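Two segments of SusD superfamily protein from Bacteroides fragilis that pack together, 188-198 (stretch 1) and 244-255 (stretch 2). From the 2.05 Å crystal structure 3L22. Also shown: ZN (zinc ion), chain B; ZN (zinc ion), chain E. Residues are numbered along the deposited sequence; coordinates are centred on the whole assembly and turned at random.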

# COMPACT_ATOMS: atom_id res chain seq x y z
N GLU A 188 12.04 6.87 -15.41
CA GLU A 188 12.91 5.75 -15.74
C GLU A 188 12.24 4.42 -15.32
O GLU A 188 11.56 4.38 -14.34
CB GLU A 188 14.25 5.88 -15.00
CG GLU A 188 15.10 7.03 -15.46
CD GLU A 188 16.31 7.23 -14.57
OE1 GLU A 188 16.84 6.27 -13.98
OE2 GLU A 188 16.78 8.37 -14.51
N VAL A 189 12.44 3.39 -16.11
CA VAL A 189 11.93 2.05 -15.90
C VAL A 189 13.15 1.18 -15.67
O VAL A 189 14.14 1.37 -16.32
CB VAL A 189 11.18 1.52 -17.15
CG1 VAL A 189 10.88 -0.00 -17.02
CG2 VAL A 189 9.88 2.33 -17.38
N ASN A 190 13.07 0.24 -14.73
CA ASN A 190 14.15 -0.72 -14.48
C ASN A 190 15.53 -0.11 -14.13
O ASN A 190 16.57 -0.57 -14.62
CB ASN A 190 14.28 -1.65 -15.69
CG ASN A 190 14.97 -2.97 -15.35
OD1 ASN A 190 14.88 -3.45 -14.23
ND2 ASN A 190 15.69 -3.54 -16.31
N THR A 191 15.54 0.94 -13.33
CA THR A 191 16.78 1.44 -12.71
C THR A 191 16.51 1.61 -11.22
O THR A 191 15.36 1.80 -10.82
CB THR A 191 17.21 2.79 -13.30
OG1 THR A 191 16.24 3.80 -12.95
CG2 THR A 191 17.35 2.70 -14.86
N TYR A 192 17.56 1.51 -10.39
CA TYR A 192 17.43 1.76 -8.94
C TYR A 192 16.68 3.06 -8.66
O TYR A 192 15.74 3.10 -7.87
CB TYR A 192 18.82 1.81 -8.31
CG TYR A 192 18.81 2.20 -6.85
CD1 TYR A 192 18.60 1.26 -5.88
CD2 TYR A 192 19.03 3.52 -6.46
CE1 TYR A 192 18.59 1.61 -4.55
CE2 TYR A 192 19.01 3.90 -5.14
CZ TYR A 192 18.79 2.94 -4.19
OH TYR A 192 18.80 3.27 -2.88
N THR A 193 17.11 4.14 -9.30
CA THR A 193 16.52 5.46 -9.05
C THR A 193 15.07 5.55 -9.52
O THR A 193 14.23 6.20 -8.86
CB THR A 193 17.36 6.55 -9.66
OG1 THR A 193 18.71 6.41 -9.18
CG2 THR A 193 16.85 7.92 -9.25
N GLY A 194 14.77 4.90 -10.65
CA GLY A 194 13.41 4.87 -11.16
C GLY A 194 12.43 4.10 -10.27
O GLY A 194 11.26 4.40 -10.24
N VAL A 195 12.93 3.10 -9.54
CA VAL A 195 12.05 2.29 -8.69
C VAL A 195 11.98 2.83 -7.28
O VAL A 195 10.96 2.67 -6.63
CB VAL A 195 12.49 0.81 -8.72
CG1 VAL A 195 11.68 -0.06 -7.69
CG2 VAL A 195 12.38 0.27 -10.18
N THR A 196 13.04 3.49 -6.80
CA THR A 196 13.11 3.90 -5.40
C THR A 196 12.85 5.39 -5.16
O THR A 196 12.68 5.79 -4.01
CB THR A 196 14.45 3.52 -4.78
OG1 THR A 196 15.48 4.33 -5.37
CG2 THR A 196 14.74 2.00 -5.03
N HIS A 197 12.78 6.21 -6.22
CA HIS A 197 12.21 7.56 -6.15
C HIS A 197 10.88 7.53 -6.87
O HIS A 197 10.69 6.70 -7.76
CB HIS A 197 13.11 8.62 -6.84
CG HIS A 197 14.35 8.97 -6.08
ND1 HIS A 197 15.08 10.11 -6.33
CD2 HIS A 197 14.99 8.32 -5.08
CE1 HIS A 197 16.11 10.17 -5.51
NE2 HIS A 197 16.08 9.09 -4.74
N ALA A 198 9.98 8.44 -6.49
CA ALA A 198 8.71 8.62 -7.16
C ALA A 198 8.87 9.10 -8.60
O ALA A 198 9.49 10.14 -8.86
CB ALA A 198 7.80 9.61 -6.39
N TYR A 244 16.22 -7.02 -6.66
CA TYR A 244 14.97 -6.71 -5.98
C TYR A 244 14.03 -5.81 -6.77
O TYR A 244 13.11 -5.23 -6.19
CB TYR A 244 15.16 -6.22 -4.54
CG TYR A 244 16.06 -7.11 -3.70
CD1 TYR A 244 15.61 -8.34 -3.22
CD2 TYR A 244 17.37 -6.76 -3.44
CE1 TYR A 244 16.45 -9.17 -2.49
CE2 TYR A 244 18.20 -7.57 -2.69
CZ TYR A 244 17.73 -8.77 -2.21
OH TYR A 244 18.57 -9.57 -1.45
N PHE A 245 14.23 -5.72 -8.08
CA PHE A 245 13.29 -5.03 -8.96
C PHE A 245 13.45 -5.61 -10.35
O PHE A 245 14.47 -6.22 -10.65
CB PHE A 245 13.51 -3.49 -8.97
CG PHE A 245 14.88 -3.05 -9.45
CD1 PHE A 245 15.96 -2.97 -8.57
CD2 PHE A 245 15.09 -2.72 -10.78
CE1 PHE A 245 17.20 -2.56 -9.00
CE2 PHE A 245 16.33 -2.28 -11.22
CZ PHE A 245 17.40 -2.24 -10.35
N SER A 246 12.45 -5.38 -11.19
CA SER A 246 12.41 -5.88 -12.53
C SER A 246 11.78 -4.81 -13.40
O SER A 246 11.42 -3.72 -12.91
CB SER A 246 11.56 -7.16 -12.59
OG SER A 246 10.16 -6.86 -12.44
N GLN A 247 11.57 -5.12 -14.68
CA GLN A 247 10.78 -4.28 -15.57
C GLN A 247 9.29 -4.13 -15.19
O GLN A 247 8.58 -3.34 -15.83
CB GLN A 247 10.87 -4.79 -17.00
CG GLN A 247 12.30 -4.51 -17.53
CD GLN A 247 12.51 -4.99 -18.92
OE1 GLN A 247 11.68 -5.72 -19.46
NE2 GLN A 247 13.63 -4.60 -19.51
N GLU A 248 8.82 -4.90 -14.20
CA GLU A 248 7.48 -4.75 -13.64
C GLU A 248 7.39 -3.70 -12.51
O GLU A 248 6.29 -3.23 -12.19
CB GLU A 248 6.98 -6.09 -13.12
CG GLU A 248 5.50 -6.18 -12.96
CD GLU A 248 5.00 -7.45 -12.30
OE1 GLU A 248 5.71 -8.48 -12.34
OE2 GLU A 248 3.84 -7.41 -11.77
N SER A 249 8.53 -3.32 -11.94
CA SER A 249 8.56 -2.58 -10.69
C SER A 249 8.38 -1.11 -10.93
O SER A 249 9.16 -0.50 -11.65
CB SER A 249 9.91 -2.82 -9.99
OG SER A 249 10.15 -4.20 -9.81
N ILE A 250 7.35 -0.53 -10.34
CA ILE A 250 7.09 0.90 -10.49
C ILE A 250 7.69 1.64 -9.31
O ILE A 250 8.49 2.56 -9.49
CB ILE A 250 5.58 1.20 -10.65
CG1 ILE A 250 5.03 0.50 -11.90
CG2 ILE A 250 5.39 2.73 -10.70
CD1 ILE A 250 3.52 0.33 -11.97
N PHE A 251 7.29 1.27 -8.10
CA PHE A 251 7.80 1.96 -6.90
C PHE A 251 7.92 0.96 -5.75
O PHE A 251 6.96 0.21 -5.47
CB PHE A 251 6.88 3.14 -6.51
CG PHE A 251 7.34 3.89 -5.30
CD1 PHE A 251 8.51 4.64 -5.34
CD2 PHE A 251 6.62 3.84 -4.10
CE1 PHE A 251 8.99 5.29 -4.20
CE2 PHE A 251 7.08 4.51 -2.95
CZ PHE A 251 8.25 5.22 -3.00
N SER A 252 9.07 0.98 -5.08
CA SER A 252 9.39 0.11 -3.95
C SER A 252 10.22 0.84 -2.93
O SER A 252 10.83 1.89 -3.23
CB SER A 252 10.22 -1.11 -4.39
OG SER A 252 9.59 -1.87 -5.39
N LEU A 253 10.24 0.29 -1.73
CA LEU A 253 11.07 0.80 -0.62
C LEU A 253 12.28 -0.12 -0.51
O LEU A 253 12.11 -1.33 -0.18
CB LEU A 253 10.29 0.84 0.69
CG LEU A 253 8.86 1.38 0.62
CD1 LEU A 253 8.20 1.33 2.04
CD2 LEU A 253 8.90 2.77 0.07
N PRO A 254 13.47 0.40 -0.82
CA PRO A 254 14.67 -0.44 -0.84
C PRO A 254 15.24 -0.60 0.55
O PRO A 254 14.97 0.24 1.42
CB PRO A 254 15.64 0.36 -1.71
CG PRO A 254 15.26 1.80 -1.39
CD PRO A 254 13.78 1.79 -1.20
N MSE A 255 16.02 -1.64 0.76
CA MSE A 255 16.69 -1.90 2.03
C MSE A 255 18.18 -2.00 1.79
O MSE A 255 18.62 -2.44 0.71
CB MSE A 255 16.23 -3.25 2.55
CG MSE A 255 14.78 -3.37 2.89
SE MSE A 255 14.40 -2.33 4.48
CE MSE A 255 12.42 -2.43 4.41
ZN ZN B . 14.55 11.61 -7.53
ZN ZN E . 15.73 10.04 -15.21
O HOH W 1 11.01 -1.12 -13.45
O HOH W 2 16.24 -5.37 -13.02
O HOH W 3 15.23 -2.30 -19.10
O HOH W 4 11.62 4.36 -1.80
O HOH W 5 8.59 5.22 -8.93
O HOH W 6 14.57 10.86 -9.33
O HOH W 7 15.99 13.34 -7.45

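How does the backbone bring Val 195 to the centre of the contact? The short helix 192-196 crosses strand 251-253 almost at right angles, so the two meet at one place rather than along an edge. There Val 195 O accepts the one direct hydrogen bond between the stretches, from Ser 252 N at 3.0 Å, and also a CA-H...O contact from Phe 251 CA at 3.3 Å.

What does the side chain of Val 195 add? Its CG2 lies 4.1 Å from Phe 245 CD2 and 4.0 Å from Ser 249 CB, while its CG1 sits 3.6 Å from Ser 252 OG. A compact branched side chain thus fills the space beside the chain that turns at Ile 250.

Why does Phe 245 cover so much? Its CB points toward stretch 1, and its ring reaches the start of the helix, with CZ 3.8 Å from Tyr 192 N. Asn 190 OD1 approaches the ring edge, 3.5 Å from Phe 245 CD2, where the ring hydrogens carry slight positive charge.

How is Asn 190 held? Largely through water: one molecule donates to both Asn 190 OD1 and Phe 245 O, and another accepts from Asn 190 N while donating to Ser 246 O and Ser 249 O, tying the loop to the beta turn.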